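Local coordinates for protein tylactone synthase starter module and modules 1 & 2 (Streptomyces fradiae, PDB 2Z5L) that probably reduces the beta-keto group of a growing polyketide chain and sets its stereochemistry, as the first ketoreductase of the tylosin polyketide synthase, at residues S390-T393 with G394-N398; D479-W482 with E483-A486; V53-P56 with T57-G60. All coordinates share one frame; numbering follows the deposited sequence.

Contact 1 (390-398) is wholly buried near the centre of the chain, whereas contacts 2 (479-486) and 3 (53-60) are only partly buried. Contacts 1 and 2 are neighbours: Trp-396 CH2 lies 3.8 Å from Trp-482 CH2, and the Trp-396 ring also meets Val-480 and Phe-485. Contact 3 lies apart, about 23 Å from contact 1 between nearest atoms. Contacts 1 and 3 run off the ends of strands 386-391 and 49-54; contact 2 leads from the loop after strand 474-477 into helix 482-492. The chemistry differs: a shared carbonyl and a three-bonded water in contact 1, an aromatic pair on the first turn of a weakly capped helix in contact 2, a proline-containing beta turn in contact 3.

Contact 1. Residues S390-T393 with G394-N398; sequences SSVT and GTWGN
The carbonyl oxygen of Val-392 is gripped by the backbone just beyond it: Trp-396 N donates at 2.8 Å with a nearly straight bond (174°), almost along the C=O axis, while Thr-395 N reaches it at 3.0 Å from above the carbonyl plane. A weak bond from Gly-397 N adds to these. One residue earlier, Ser-391 O takes the Gly-394 N-H at 3.1 Å, which coils the chain into a 3-10 turn directly after strand 386-391. This strand belongs to the Rossmann fold of the short-chain dehydrogenase/reductases, and where it ends Ser-391 and Thr-393 touch Tyr-404 of helix 402-419. The two hydroxyls, Ser-391 OG and Thr-393 OG1, share a hydrogen bond of 2.9 Å. A water also braces the turn, donating to Ser-391 O and bonding Ser-390 OG and Thr-395 OG1, each at 2.8 Å. On the apolar flank the Val-392 methyl CG2, anti to the backbone N, sits over one face of the Trp-396 indole, 3.6 Å from the centroid of the six-membered ring in a CH-pi contact. Phe-498 meets the same indole edge-to-face, and Asn-398 is held by Gln-401, Gly-443 and Arg-450.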
loop_
_atom_site.group_PDB
_atom_site.type_symbol
_atom_site.label_atom_id
_atom_site.label_comp_id
_atom_site.label_asym_id
_atom_site.label_seq_id
_atom_site.Cartn_x
_atom_site.Cartn_y
_atom_site.Cartn_z
ATOM N N SER A 390 1.614 8.609 0.884
ATOM C CA SER A 390 0.931 7.380 0.567
ATOM C C SER A 390 -0.561 7.691 0.437
ATOM O O SER A 390 -0.965 8.851 0.389
ATOM C CB SER A 390 1.189 6.349 1.676
ATOM O OG SER A 390 0.698 5.080 1.315
ATOM N N SER A 391 -1.363 6.639 0.382
ATOM C CA SER A 391 -2.811 6.734 0.254
ATOM C C SER A 391 -3.436 5.669 1.157
ATOM O O SER A 391 -2.861 4.594 1.355
ATOM C CB SER A 391 -3.225 6.478 -1.199
ATOM O OG SER A 391 -4.639 6.455 -1.321
ATOM N N VAL A 392 -4.618 5.970 1.685
ATOM C CA VAL A 392 -5.337 5.039 2.554
ATOM C C VAL A 392 -5.746 3.807 1.739
ATOM O O VAL A 392 -6.070 2.751 2.292
ATOM C CB VAL A 392 -6.604 5.698 3.151
ATOM C CG1 VAL A 392 -7.620 5.936 2.056
ATOM C CG2 VAL A 392 -7.180 4.825 4.258
ATOM N N THR A 393 -5.712 3.947 0.416
ATOM C CA THR A 393 -6.064 2.848 -0.466
ATOM C C THR A 393 -5.117 1.671 -0.261
ATOM O O THR A 393 -5.507 0.513 -0.425
ATOM C CB THR A 393 -6.010 3.273 -1.940
ATOM O OG1 THR A 393 -4.686 3.719 -2.254
ATOM C CG2 THR A 393 -7.013 4.409 -2.203
ATOM N N GLY A 394 -3.872 1.979 0.097
ATOM C CA GLY A 394 -2.880 0.946 0.317
ATOM C C GLY A 394 -2.797 0.474 1.756
ATOM O O GLY A 394 -1.932 -0.346 2.076
ATOM N N THR A 395 -3.664 0.986 2.629
ATOM C CA THR A 395 -3.651 0.568 4.037
ATOM C C THR A 395 -4.991 -0.032 4.460
ATOM O O THR A 395 -5.023 -0.962 5.256
ATOM C CB THR A 395 -3.331 1.741 5.002
ATOM O OG1 THR A 395 -2.150 2.421 4.562
ATOM C CG2 THR A 395 -3.099 1.209 6.415
ATOM N N TRP A 396 -6.093 0.513 3.950
ATOM C CA TRP A 396 -7.408 -0.025 4.276
ATOM C C TRP A 396 -7.960 -0.798 3.100
ATOM O O TRP A 396 -8.571 -1.849 3.266
ATOM C CB TRP A 396 -8.401 1.083 4.629
ATOM C CG TRP A 396 -8.095 1.798 5.900
ATOM C CD1 TRP A 396 -7.100 1.507 6.791
ATOM C CD2 TRP A 396 -8.776 2.942 6.421
ATOM N NE1 TRP A 396 -7.113 2.404 7.831
ATOM C CE2 TRP A 396 -8.134 3.296 7.629
ATOM C CE3 TRP A 396 -9.864 3.704 5.982
ATOM C CZ2 TRP A 396 -8.545 4.380 8.406
ATOM C CZ3 TRP A 396 -10.274 4.782 6.753
ATOM C CH2 TRP A 396 -9.613 5.112 7.952
ATOM N N GLY A 397 -7.753 -0.276 1.901
ATOM C CA GLY A 397 -8.263 -0.950 0.721
ATOM C C GLY A 397 -9.366 -0.124 0.096
ATOM O O GLY A 397 -10.036 0.645 0.785
ATOM N N ASN A 398 -9.550 -0.282 -1.211
ATOM C CA ASN A 398 -10.568 0.456 -1.953
ATOM C C ASN A 398 -10.681 -0.071 -3.383
ATOM O O ASN A 398 -9.700 -0.106 -4.130
ATOM C CB ASN A 398 -10.219 1.942 -1.984
ATOM C CG ASN A 398 -11.266 2.771 -2.688
ATOM O OD1 ASN A 398 -12.442 2.736 -2.327
ATOM N ND2 ASN A 398 -10.843 3.533 -3.695
HETATM O O HOH W 1 -0.816 2.866 2.105
#

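Contact 2. Residues D479-W482 with E483-A486; sequences DVDW and ERFA
Trp-482 and Phe-485 lie side by side and point the same way from the first turn of helix 482-492, whose N-cap is Asp-481. Their planes are turned 87° to each other, with the phenyl and the six-membered indole ring 5.4 Å apart between centroids. The rings touch through Trp-482 CZ3 and Phe-485 CD2 at 3.4 Å. Val-480, in the loop before the helix, comes against the phenyl group too: its CG1 lies 3.6 Å from Phe-485 CD1 and nearly as close to CB. Phe-485 has CG anti to its own N (chi1 -163°), which carries the ring back toward Val-480 and Trp-482. The cluster extends inward, where Phe-498 meets Phe-485 edge-to-face and Trp-396 packs on the indole, whose NE1 is hydrogen-bonded to Tyr-29 OH.

On the outer side Asp-481 works at the helix start. Its side chain runs about perpendicular to those of Glu-483 and Arg-484. OD2 accepts a weak capping bond from Glu-483 N at 3.3 Å, and OD1 rests against the aliphatic base of Arg-484, 3.5 Å from CB. The charged ends stay apart, Asp-481 OD1 lying 5.2 Å from Arg-484 NH1, so any attraction between them is probably modest. Just ahead of the helix, Asp-481 is the centre of an inverse gamma turn, closed by a weak bond from Trp-482 N to Val-480 O. Asp-481 O takes a weak bond from Phe-485 N, and Trp-482 O then accepts the better-angled one from Ala-486 N at 3.3 Å, with an N-H...O angle of 149°.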
loop_
_atom_site.group_PDB
_atom_site.type_symbol
_atom_site.label_atom_id
_atom_site.label_comp_id
_atom_site.label_asym_id
_atom_site.label_seq_id
_atom_site.Cartn_x
_atom_site.Cartn_y
_atom_site.Cartn_z
ATOM N N ASP A 479 -10.110 11.686 7.186
ATOM C CA ASP A 479 -11.326 12.196 7.797
ATOM C C ASP A 479 -12.469 11.317 7.294
ATOM O O ASP A 479 -12.814 11.345 6.104
ATOM C CB ASP A 479 -11.554 13.657 7.403
ATOM C CG ASP A 479 -12.829 14.225 8.000
ATOM O OD1 ASP A 479 -13.142 13.888 9.160
ATOM O OD2 ASP A 479 -13.513 15.012 7.318
ATOM N N VAL A 480 -13.055 10.542 8.212
ATOM C CA VAL A 480 -14.134 9.604 7.880
ATOM C C VAL A 480 -15.387 9.622 8.750
ATOM O O VAL A 480 -15.303 9.662 9.973
ATOM C CB VAL A 480 -13.658 8.146 7.948
ATOM C CG1 VAL A 480 -14.544 7.278 7.074
ATOM C CG2 VAL A 480 -12.208 8.048 7.576
ATOM N N ASP A 481 -16.542 9.545 8.097
ATOM C CA ASP A 481 -17.831 9.495 8.780
ATOM C C ASP A 481 -18.120 8.019 9.095
ATOM O O ASP A 481 -18.884 7.359 8.389
ATOM C CB ASP A 481 -18.935 10.056 7.878
ATOM C CG ASP A 481 -20.312 9.981 8.516
ATOM O OD1 ASP A 481 -21.308 10.322 7.824
ATOM O OD2 ASP A 481 -20.400 9.588 9.703
ATOM N N TRP A 482 -17.488 7.513 10.151
ATOM C CA TRP A 482 -17.652 6.129 10.575
ATOM C C TRP A 482 -19.104 5.662 10.627
ATOM O O TRP A 482 -19.384 4.477 10.440
ATOM C CB TRP A 482 -17.015 5.928 11.946
ATOM C CG TRP A 482 -15.517 5.946 11.928
ATOM C CD1 TRP A 482 -14.696 6.743 12.677
ATOM C CD2 TRP A 482 -14.658 5.087 11.168
ATOM N NE1 TRP A 482 -13.379 6.429 12.433
ATOM C CE2 TRP A 482 -13.329 5.416 11.513
ATOM C CE3 TRP A 482 -14.885 4.069 10.234
ATOM C CZ2 TRP A 482 -12.229 4.763 10.955
ATOM C CZ3 TRP A 482 -13.796 3.419 9.680
ATOM C CH2 TRP A 482 -12.479 3.770 10.044
ATOM N N GLU A 483 -20.025 6.583 10.894
ATOM C CA GLU A 483 -21.437 6.230 10.965
ATOM C C GLU A 483 -21.985 6.012 9.564
ATOM O O GLU A 483 -23.196 5.944 9.357
ATOM C CB GLU A 483 -22.233 7.339 11.670
ATOM C CG GLU A 483 -21.871 7.530 13.145
ATOM C CD GLU A 483 -22.265 6.342 14.017
ATOM O OE1 GLU A 483 -21.864 6.322 15.202
ATOM O OE2 GLU A 483 -22.975 5.436 13.525
ATOM N N ARG A 484 -21.081 5.901 8.600
ATOM C CA ARG A 484 -21.477 5.701 7.216
ATOM C C ARG A 484 -20.490 4.778 6.518
ATOM O O ARG A 484 -20.808 4.175 5.497
ATOM C CB ARG A 484 -21.525 7.049 6.500
ATOM C CG ARG A 484 -22.057 6.981 5.085
ATOM C CD ARG A 484 -22.083 8.366 4.468
ATOM N NE ARG A 484 -22.605 8.357 3.104
ATOM C CZ ARG A 484 -22.576 9.408 2.289
ATOM N NH1 ARG A 484 -22.049 10.553 2.707
ATOM N NH2 ARG A 484 -23.065 9.314 1.058
ATOM N N PHE A 485 -19.297 4.665 7.087
ATOM C CA PHE A 485 -18.247 3.830 6.527
ATOM C C PHE A 485 -18.384 2.382 6.981
ATOM O O PHE A 485 -18.466 1.473 6.160
ATOM C CB PHE A 485 -16.883 4.361 6.960
ATOM C CG PHE A 485 -15.739 3.844 6.141
ATOM C CD1 PHE A 485 -15.391 4.461 4.948
ATOM C CD2 PHE A 485 -15.007 2.739 6.563
ATOM C CE1 PHE A 485 -14.325 3.989 4.182
ATOM C CE2 PHE A 485 -13.939 2.257 5.806
ATOM C CZ PHE A 485 -13.601 2.883 4.614
ATOM N N ALA A 486 -18.397 2.175 8.295
ATOM C CA ALA A 486 -18.508 0.838 8.864
ATOM C C ALA A 486 -19.623 0.016 8.223
ATOM O O ALA A 486 -19.387 -1.083 7.728
ATOM C CB ALA A 486 -18.719 0.923 10.371
#

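Contact 3. Residues V53-P56 with T57-G60; sequences VAPP and TTDG
The carbonyl plane of the peptide group joining Pro-56 to Thr-57 has the Thr-57 hydroxyl above it: OG1 stands 44° out of that plane and lies 2.5 Å from Pro-56 O. With a C=O...O angle of only 95°, the contact is too short and too bent back over the carbonyl to be more than a doubtful hydrogen bond. The chain here makes a distorted beta turn, nearest to type II, with Pro-56 and Thr-57 at its corners, between strand 49-54 and helix 60-71. Thr-57 has the positive phi of a left-handed conformation, and a weak bond of 3.0 Å from Thr-58 N to Pro-55 O spans the turn. Glu-81 receives the Thr-57 N-H through its OE2, which ties the turn to the neighbouring strand 80-81. Beyond it Asp-59 occupies the N-cap of helix 60-71, where its OD2 accepts from Leu-62 N.

Under the turn, Thr-58 folds back on the end of the strand. Its side chain crosses the Pro-55 ring obliquely, CB facing Pro-55 CD at 3.8 Å. Because OG1 is anti to the backbone N (chi1 176°), the methyl CG2 is placed between N and the carbonyl carbon. There it faces the end of the strand and meets a second methyl, Thr-58 CG2 to Ala-54 CB, at 3.6 Å.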
loop_
_atom_site.group_PDB
_atom_site.type_symbol
_atom_site.label_atom_id
_atom_site.label_comp_id
_atom_site.label_asym_id
_atom_site.label_seq_id
_atom_site.Cartn_x
_atom_site.Cartn_y
_atom_site.Cartn_z
ATOM N N VAL A 53 -1.037 -23.635 -5.536
ATOM C CA VAL A 53 -0.403 -23.054 -6.721
ATOM C C VAL A 53 0.961 -22.529 -6.297
ATOM O O VAL A 53 1.062 -21.734 -5.367
ATOM C CB VAL A 53 -1.211 -21.869 -7.278
ATOM C CG1 VAL A 53 -0.578 -21.376 -8.567
ATOM C CG2 VAL A 53 -2.663 -22.287 -7.513
ATOM N N ALA A 54 2.010 -22.964 -6.982
ATOM C CA ALA A 54 3.352 -22.522 -6.633
ATOM C C ALA A 54 4.277 -22.409 -7.839
ATOM O O ALA A 54 4.059 -23.073 -8.856
ATOM C CB ALA A 54 3.950 -23.484 -5.625
ATOM N N PRO A 55 5.330 -21.572 -7.736
ATOM C CA PRO A 55 6.300 -21.376 -8.819
ATOM C C PRO A 55 7.042 -22.679 -9.082
ATOM O O PRO A 55 7.122 -23.532 -8.213
ATOM C CB PRO A 55 7.236 -20.306 -8.269
ATOM C CG PRO A 55 6.396 -19.571 -7.302
ATOM C CD PRO A 55 5.618 -20.663 -6.618
ATOM N N PRO A 56 7.616 -22.830 -10.283
ATOM C CA PRO A 56 8.359 -24.028 -10.678
ATOM C C PRO A 56 9.316 -24.524 -9.598
ATOM O O PRO A 56 10.358 -23.915 -9.350
ATOM C CB PRO A 56 9.087 -23.574 -11.937
ATOM C CG PRO A 56 8.133 -22.584 -12.524
ATOM C CD PRO A 56 7.730 -21.786 -11.319
ATOM N N THR A 57 8.949 -25.637 -8.968
ATOM C CA THR A 57 9.753 -26.246 -7.911
ATOM C C THR A 57 10.209 -25.219 -6.876
ATOM O O THR A 57 11.404 -25.081 -6.598
ATOM C CB THR A 57 11.000 -26.955 -8.497
ATOM O OG1 THR A 57 11.805 -26.008 -9.216
ATOM C CG2 THR A 57 10.580 -28.076 -9.433
ATOM N N THR A 58 9.247 -24.499 -6.309
ATOM C CA THR A 58 9.556 -23.488 -5.308
ATOM C C THR A 58 10.243 -24.110 -4.094
ATOM O O THR A 58 11.173 -23.529 -3.526
ATOM C CB THR A 58 8.286 -22.762 -4.824
ATOM O OG1 THR A 58 8.633 -21.851 -3.769
ATOM C CG2 THR A 58 7.262 -23.766 -4.309
ATOM N N ASP A 59 9.780 -25.292 -3.703
ATOM C CA ASP A 59 10.343 -26.002 -2.558
ATOM C C ASP A 59 9.555 -27.271 -2.251
ATOM O O ASP A 59 8.427 -27.210 -1.759
ATOM C CB ASP A 59 10.353 -25.098 -1.324
ATOM C CG ASP A 59 10.879 -25.801 -0.093
ATOM O OD1 ASP A 59 11.961 -26.422 -0.183
ATOM O OD2 ASP A 59 10.215 -25.729 0.963
ATOM N N GLY A 60 10.158 -28.419 -2.539
ATOM C CA GLY A 60 9.495 -29.685 -2.289
ATOM C C GLY A 60 8.943 -29.801 -0.883
ATOM O O GLY A 60 7.851 -30.331 -0.681
#